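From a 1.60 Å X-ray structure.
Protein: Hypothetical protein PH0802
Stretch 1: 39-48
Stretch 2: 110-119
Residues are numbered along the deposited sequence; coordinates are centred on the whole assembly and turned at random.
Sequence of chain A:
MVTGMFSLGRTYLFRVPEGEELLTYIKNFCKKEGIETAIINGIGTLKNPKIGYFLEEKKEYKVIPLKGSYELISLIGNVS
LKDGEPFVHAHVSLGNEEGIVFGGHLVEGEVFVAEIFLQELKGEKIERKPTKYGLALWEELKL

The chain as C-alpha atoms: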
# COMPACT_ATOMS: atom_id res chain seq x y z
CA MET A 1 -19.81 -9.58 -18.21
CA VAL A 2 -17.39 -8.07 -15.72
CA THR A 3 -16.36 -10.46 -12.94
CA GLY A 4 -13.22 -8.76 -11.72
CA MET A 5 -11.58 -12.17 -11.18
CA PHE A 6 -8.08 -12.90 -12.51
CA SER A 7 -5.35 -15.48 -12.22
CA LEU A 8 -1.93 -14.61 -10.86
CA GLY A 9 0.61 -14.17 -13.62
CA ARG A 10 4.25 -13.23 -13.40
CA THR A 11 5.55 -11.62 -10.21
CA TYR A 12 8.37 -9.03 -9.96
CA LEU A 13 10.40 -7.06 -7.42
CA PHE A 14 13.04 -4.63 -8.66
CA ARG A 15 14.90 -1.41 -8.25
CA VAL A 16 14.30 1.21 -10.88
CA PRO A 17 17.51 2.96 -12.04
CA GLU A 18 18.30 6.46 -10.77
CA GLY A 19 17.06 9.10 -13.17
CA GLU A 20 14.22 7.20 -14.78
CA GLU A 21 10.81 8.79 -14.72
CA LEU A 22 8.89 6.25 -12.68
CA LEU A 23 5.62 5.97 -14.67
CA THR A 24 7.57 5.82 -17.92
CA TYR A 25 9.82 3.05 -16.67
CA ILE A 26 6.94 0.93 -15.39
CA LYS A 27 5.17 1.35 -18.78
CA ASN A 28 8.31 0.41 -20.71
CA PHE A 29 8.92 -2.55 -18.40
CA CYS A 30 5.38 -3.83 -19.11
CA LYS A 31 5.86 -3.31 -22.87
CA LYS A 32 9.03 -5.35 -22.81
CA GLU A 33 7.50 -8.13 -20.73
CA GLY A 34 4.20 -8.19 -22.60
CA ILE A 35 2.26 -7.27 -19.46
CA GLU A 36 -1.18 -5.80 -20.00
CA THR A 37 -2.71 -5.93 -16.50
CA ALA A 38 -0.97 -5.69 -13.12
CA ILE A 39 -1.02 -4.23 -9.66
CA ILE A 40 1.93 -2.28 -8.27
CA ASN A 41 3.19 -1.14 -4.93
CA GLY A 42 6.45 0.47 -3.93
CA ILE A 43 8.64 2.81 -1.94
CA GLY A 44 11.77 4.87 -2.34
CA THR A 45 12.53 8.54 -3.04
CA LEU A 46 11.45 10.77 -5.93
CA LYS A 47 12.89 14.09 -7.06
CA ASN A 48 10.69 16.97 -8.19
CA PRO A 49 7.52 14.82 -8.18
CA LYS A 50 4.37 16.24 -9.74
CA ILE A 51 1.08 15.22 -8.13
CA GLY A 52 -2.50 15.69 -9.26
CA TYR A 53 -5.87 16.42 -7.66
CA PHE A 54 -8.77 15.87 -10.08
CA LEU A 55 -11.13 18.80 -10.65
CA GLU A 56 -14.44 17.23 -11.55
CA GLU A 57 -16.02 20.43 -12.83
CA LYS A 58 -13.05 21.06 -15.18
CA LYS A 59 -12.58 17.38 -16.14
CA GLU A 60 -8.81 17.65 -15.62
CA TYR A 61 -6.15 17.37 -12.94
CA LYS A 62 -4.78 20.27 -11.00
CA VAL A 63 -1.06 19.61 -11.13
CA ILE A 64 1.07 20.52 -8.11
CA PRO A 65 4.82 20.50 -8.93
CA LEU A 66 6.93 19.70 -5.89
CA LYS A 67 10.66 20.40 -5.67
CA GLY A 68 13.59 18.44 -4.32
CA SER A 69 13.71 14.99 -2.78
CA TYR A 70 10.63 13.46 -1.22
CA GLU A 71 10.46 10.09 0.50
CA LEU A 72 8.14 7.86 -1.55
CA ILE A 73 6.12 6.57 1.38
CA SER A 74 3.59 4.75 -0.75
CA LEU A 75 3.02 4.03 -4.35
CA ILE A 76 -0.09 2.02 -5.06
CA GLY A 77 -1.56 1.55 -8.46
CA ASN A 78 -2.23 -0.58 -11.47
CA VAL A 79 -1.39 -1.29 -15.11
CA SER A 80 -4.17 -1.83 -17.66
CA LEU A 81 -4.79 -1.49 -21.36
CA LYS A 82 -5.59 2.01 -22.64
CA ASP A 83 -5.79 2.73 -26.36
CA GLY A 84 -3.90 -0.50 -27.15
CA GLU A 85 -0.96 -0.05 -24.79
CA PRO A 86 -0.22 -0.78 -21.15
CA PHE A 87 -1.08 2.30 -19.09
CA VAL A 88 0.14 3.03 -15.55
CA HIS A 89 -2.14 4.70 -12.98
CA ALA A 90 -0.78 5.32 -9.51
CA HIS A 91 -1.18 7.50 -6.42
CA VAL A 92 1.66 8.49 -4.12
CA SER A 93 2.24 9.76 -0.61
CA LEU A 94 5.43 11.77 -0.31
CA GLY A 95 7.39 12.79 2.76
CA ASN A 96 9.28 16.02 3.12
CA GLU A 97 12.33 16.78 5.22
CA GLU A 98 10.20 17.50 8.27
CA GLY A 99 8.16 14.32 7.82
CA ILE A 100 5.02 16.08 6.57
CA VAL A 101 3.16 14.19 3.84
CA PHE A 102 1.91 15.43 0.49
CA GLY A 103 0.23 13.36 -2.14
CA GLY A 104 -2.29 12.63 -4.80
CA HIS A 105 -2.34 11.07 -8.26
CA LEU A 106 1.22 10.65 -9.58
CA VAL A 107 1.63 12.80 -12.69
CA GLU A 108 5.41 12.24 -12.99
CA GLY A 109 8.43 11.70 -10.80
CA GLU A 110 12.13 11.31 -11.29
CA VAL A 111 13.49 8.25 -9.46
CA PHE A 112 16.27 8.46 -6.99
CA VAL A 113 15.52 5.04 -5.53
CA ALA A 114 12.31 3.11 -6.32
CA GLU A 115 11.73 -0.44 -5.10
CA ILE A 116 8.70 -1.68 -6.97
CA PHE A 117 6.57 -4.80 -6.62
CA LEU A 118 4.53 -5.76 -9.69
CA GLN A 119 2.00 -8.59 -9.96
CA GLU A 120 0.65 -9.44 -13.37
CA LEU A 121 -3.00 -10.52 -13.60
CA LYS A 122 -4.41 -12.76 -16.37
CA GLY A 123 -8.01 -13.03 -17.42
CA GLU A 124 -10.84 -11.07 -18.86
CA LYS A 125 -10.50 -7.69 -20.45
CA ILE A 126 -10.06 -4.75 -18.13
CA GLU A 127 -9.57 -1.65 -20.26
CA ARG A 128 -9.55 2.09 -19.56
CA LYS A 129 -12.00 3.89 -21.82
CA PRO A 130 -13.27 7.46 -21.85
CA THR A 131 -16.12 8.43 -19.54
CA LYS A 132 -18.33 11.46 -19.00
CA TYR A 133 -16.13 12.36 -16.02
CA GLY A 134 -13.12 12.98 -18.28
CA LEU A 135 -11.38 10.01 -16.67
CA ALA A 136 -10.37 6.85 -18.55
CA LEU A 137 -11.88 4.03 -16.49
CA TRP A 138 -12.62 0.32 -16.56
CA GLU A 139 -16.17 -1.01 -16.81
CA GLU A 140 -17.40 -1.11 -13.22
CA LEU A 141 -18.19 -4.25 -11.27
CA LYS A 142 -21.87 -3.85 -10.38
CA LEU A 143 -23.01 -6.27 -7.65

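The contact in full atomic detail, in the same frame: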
# COMPACT_ATOMS: atom_id res chain seq x y z
N ILE A 39 -0.85 -5.07 -10.83
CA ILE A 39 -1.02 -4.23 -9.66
C ILE A 39 0.42 -3.93 -9.26
O ILE A 39 1.35 -4.72 -9.48
CB ILE A 39 -1.89 -4.71 -8.48
CG1 ILE A 39 -1.40 -6.08 -7.94
CG2 ILE A 39 -3.33 -4.76 -8.94
CD1 ILE A 39 -0.38 -6.00 -6.84
N ILE A 40 0.62 -2.74 -8.70
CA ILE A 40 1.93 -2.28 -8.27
C ILE A 40 1.90 -1.70 -6.87
O ILE A 40 0.92 -1.09 -6.43
CB ILE A 40 2.54 -1.23 -9.25
CG1 ILE A 40 1.55 -0.10 -9.53
CG2 ILE A 40 2.90 -1.91 -10.55
CD1 ILE A 40 2.08 0.92 -10.56
N ASN A 41 3.05 -1.78 -6.23
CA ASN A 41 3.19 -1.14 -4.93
C ASN A 41 4.67 -0.83 -4.85
O ASN A 41 5.47 -1.51 -5.48
CB ASN A 41 2.62 -1.84 -3.70
CG ASN A 41 3.56 -2.82 -3.06
OD1 ASN A 41 4.77 -2.60 -2.95
ND2 ASN A 41 2.99 -3.92 -2.61
N GLY A 42 5.04 0.22 -4.15
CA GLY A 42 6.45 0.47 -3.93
C GLY A 42 6.75 1.64 -3.03
O GLY A 42 5.86 2.33 -2.55
N ILE A 43 8.05 1.79 -2.79
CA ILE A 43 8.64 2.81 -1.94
C ILE A 43 9.94 3.30 -2.55
O ILE A 43 10.48 2.73 -3.50
CB ILE A 43 8.92 2.25 -0.50
CG1 ILE A 43 9.89 1.05 -0.53
CG2 ILE A 43 7.59 1.87 0.22
CD1 ILE A 43 10.30 0.55 0.86
N GLY A 44 10.47 4.35 -1.97
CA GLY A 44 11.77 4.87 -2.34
C GLY A 44 11.85 6.35 -2.08
O GLY A 44 11.47 6.79 -1.00
N THR A 45 12.42 7.07 -3.05
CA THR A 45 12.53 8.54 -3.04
C THR A 45 12.40 9.05 -4.47
O THR A 45 13.04 8.53 -5.40
CB THR A 45 13.88 8.96 -2.47
OG1 THR A 45 13.82 8.89 -1.04
CG2 THR A 45 14.15 10.42 -2.71
N LEU A 46 11.57 10.07 -4.65
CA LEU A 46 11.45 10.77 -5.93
C LEU A 46 11.98 12.17 -5.83
O LEU A 46 11.94 12.80 -4.77
CB LEU A 46 9.98 10.82 -6.37
CG LEU A 46 9.29 9.47 -6.57
CD1 LEU A 46 7.81 9.72 -6.96
CD2 LEU A 46 10.02 8.56 -7.54
N LYS A 47 12.45 12.70 -6.96
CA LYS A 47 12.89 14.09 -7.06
C LYS A 47 11.98 14.89 -7.96
O LYS A 47 11.58 14.43 -9.03
CB LYS A 47 14.32 14.13 -7.60
CG LYS A 47 15.34 13.60 -6.57
CD LYS A 47 16.80 13.76 -6.96
CE LYS A 47 17.71 13.24 -5.86
NZ LYS A 47 19.17 13.36 -6.22
N ASN A 48 11.63 16.10 -7.50
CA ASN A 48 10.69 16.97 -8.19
C ASN A 48 9.41 16.26 -8.66
O ASN A 48 9.03 16.41 -9.85
CB ASN A 48 11.39 17.66 -9.35
CG ASN A 48 12.77 18.19 -8.96
OD1 ASN A 48 12.92 18.97 -8.02
ND2 ASN A 48 13.79 17.75 -9.70
N GLU A 110 10.80 11.81 -10.97
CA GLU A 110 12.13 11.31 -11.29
C GLU A 110 12.58 10.39 -10.14
O GLU A 110 12.54 10.77 -8.97
CB GLU A 110 13.12 12.47 -11.46
CG GLU A 110 14.49 12.00 -11.79
CD GLU A 110 15.47 13.15 -11.90
OE1 GLU A 110 15.14 14.13 -12.59
OE2 GLU A 110 16.53 13.07 -11.25
N VAL A 111 13.02 9.20 -10.49
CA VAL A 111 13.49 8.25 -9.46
C VAL A 111 14.89 8.48 -8.91
O VAL A 111 15.82 8.45 -9.70
CB VAL A 111 13.55 6.84 -10.06
CG1 VAL A 111 14.26 5.83 -9.13
CG2 VAL A 111 12.15 6.37 -10.44
N PHE A 112 14.90 8.51 -7.55
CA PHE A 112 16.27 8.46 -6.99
C PHE A 112 16.47 6.99 -6.71
O PHE A 112 17.35 6.36 -7.26
CB PHE A 112 16.39 9.41 -5.74
CG PHE A 112 17.72 9.34 -5.04
CD1 PHE A 112 18.91 9.57 -5.75
CD2 PHE A 112 17.79 8.98 -3.71
CE1 PHE A 112 20.15 9.48 -5.09
CE2 PHE A 112 19.02 8.88 -3.06
CZ PHE A 112 20.20 9.13 -3.76
N VAL A 113 15.57 6.48 -5.85
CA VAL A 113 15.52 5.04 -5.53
C VAL A 113 14.04 4.71 -5.65
O VAL A 113 13.23 5.41 -5.11
CB VAL A 113 16.00 4.67 -4.13
CG1 VAL A 113 15.70 3.17 -3.76
CG2 VAL A 113 17.51 4.96 -4.01
N ALA A 114 13.73 3.55 -6.26
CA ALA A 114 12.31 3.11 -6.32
C ALA A 114 12.38 1.58 -6.32
O ALA A 114 13.04 0.98 -7.20
CB ALA A 114 11.48 3.61 -7.46
N GLU A 115 11.75 0.98 -5.31
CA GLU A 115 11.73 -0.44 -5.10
C GLU A 115 10.27 -0.81 -5.32
O GLU A 115 9.39 -0.50 -4.49
CB GLU A 115 12.24 -0.81 -3.71
CG GLU A 115 13.72 -0.47 -3.57
CD GLU A 115 14.28 -0.58 -2.16
OE1 GLU A 115 13.56 -0.90 -1.21
OE2 GLU A 115 15.49 -0.30 -1.99
N ILE A 116 10.05 -1.36 -6.50
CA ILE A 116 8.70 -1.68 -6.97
C ILE A 116 8.38 -3.18 -7.02
O ILE A 116 9.20 -4.00 -7.52
CB ILE A 116 8.59 -1.09 -8.41
CG1 ILE A 116 8.89 0.43 -8.48
CG2 ILE A 116 7.24 -1.41 -9.01
CD1 ILE A 116 8.14 1.33 -7.52
N PHE A 117 7.16 -3.48 -6.58
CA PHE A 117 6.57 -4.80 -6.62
C PHE A 117 5.48 -4.74 -7.69
O PHE A 117 4.66 -3.83 -7.69
CB PHE A 117 5.94 -5.23 -5.29
CG PHE A 117 5.18 -6.52 -5.38
CD1 PHE A 117 3.80 -6.53 -5.37
CD2 PHE A 117 5.86 -7.73 -5.48
CE1 PHE A 117 3.09 -7.74 -5.46
CE2 PHE A 117 5.14 -8.93 -5.56
CZ PHE A 117 3.78 -8.93 -5.54
N LEU A 118 5.49 -5.72 -8.59
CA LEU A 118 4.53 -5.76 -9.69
C LEU A 118 3.99 -7.16 -9.85
O LEU A 118 4.76 -8.11 -9.96
CB LEU A 118 5.18 -5.27 -10.97
CG LEU A 118 4.22 -5.09 -12.12
CD1 LEU A 118 4.74 -4.01 -13.05
CD2 LEU A 118 3.98 -6.37 -12.93
N GLN A 119 2.66 -7.30 -9.83
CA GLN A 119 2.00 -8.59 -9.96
C GLN A 119 1.09 -8.55 -11.17
O GLN A 119 0.05 -7.86 -11.17
CB GLN A 119 1.20 -8.95 -8.68
CG GLN A 119 0.36 -10.21 -8.81
CD GLN A 119 1.25 -11.43 -9.06
OE1 GLN A 119 1.18 -12.05 -10.15
NE2 GLN A 119 2.10 -11.74 -8.12
O HOH W 1 13.26 15.99 -12.00
O HOH W 2 10.09 14.83 -11.74

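How do the two backbones meet? They run antiparallel, their strand axes 165° apart and 4.6 Å at closest approach, and main-chain hydrogen bonds alternate along the ladder. Ile 39, Asn 41 and Ile 43 each bond in both directions with Gln 119, Phe 117 and Glu 115 in turn; for the middle pair, Asn 41 N lies 3.0 Å from Phe 117 O, and Phe 117 N lies 2.8 Å from Asn 41 O. Between these pairs the chains draw closer, and CA-H...O contacts fill in, such as Ile 40 CA to Phe 117 O at 3.2 Å.

What happens where stretch 2 turns its corner? A beta bulge shifts the register by one between Thr 45 and Leu 46, and the ladder continues through it. Thr 45 O accepts from two successive amides, Phe 112 N at 2.8 Å and Val 113 N at 3.3 Å, while Thr 45 N donates to Val 113 O at 2.8 Å. Past the bulge, Lys 47 N donates to Glu 110 O at 2.8 Å; the return bond, Glu 110 N to Lys 47 O at 3.4 Å, is weak.

Why are two glycines placed in the strand? Gly 42 and Gly 44 sit on the same face as Ile 40 and Leu 46, opposite Ile 116 and Ala 114. A CB on Gly 42 would fall 2.5 Å from Ile 116 CD1, and one on Gly 44 only 1.9 Å from Val 113 O; the backbone angles of Gly 44 also call for glycine. Farther along this face, Ile 40 CG2 packs 3.7 Å from Leu 118 CD1, and Leu 46 CD2 reaches Val 111 CG2 at 4.2 Å, so branched aliphatic chains fill the buried space.

What do the side chains do on the other face? Ile 39, in a p/p rotamer, brings CD1 to 4.1 Å from Phe 117 CE1, and Asn 41 OD1 lies 3.7 Å from Phe 117 CB, so the large aromatic residue is covered by both neighbours. At the bulge the CA-to-CB bond of Phe 112 points toward stretch 1: its CB is 3.9 Å from Thr 45 CG2, and its CD1 is 3.8 Å from Lys 47 NZ at the end of an extended lysine. At the exposed end, water 1 links Asn 48 ND2 (2.9 Å from its O) to Glu 110 OE1 (2.7 Å from its O), a place suited to polar residues. Altogether 895 Å² is buried, summed over both stretches.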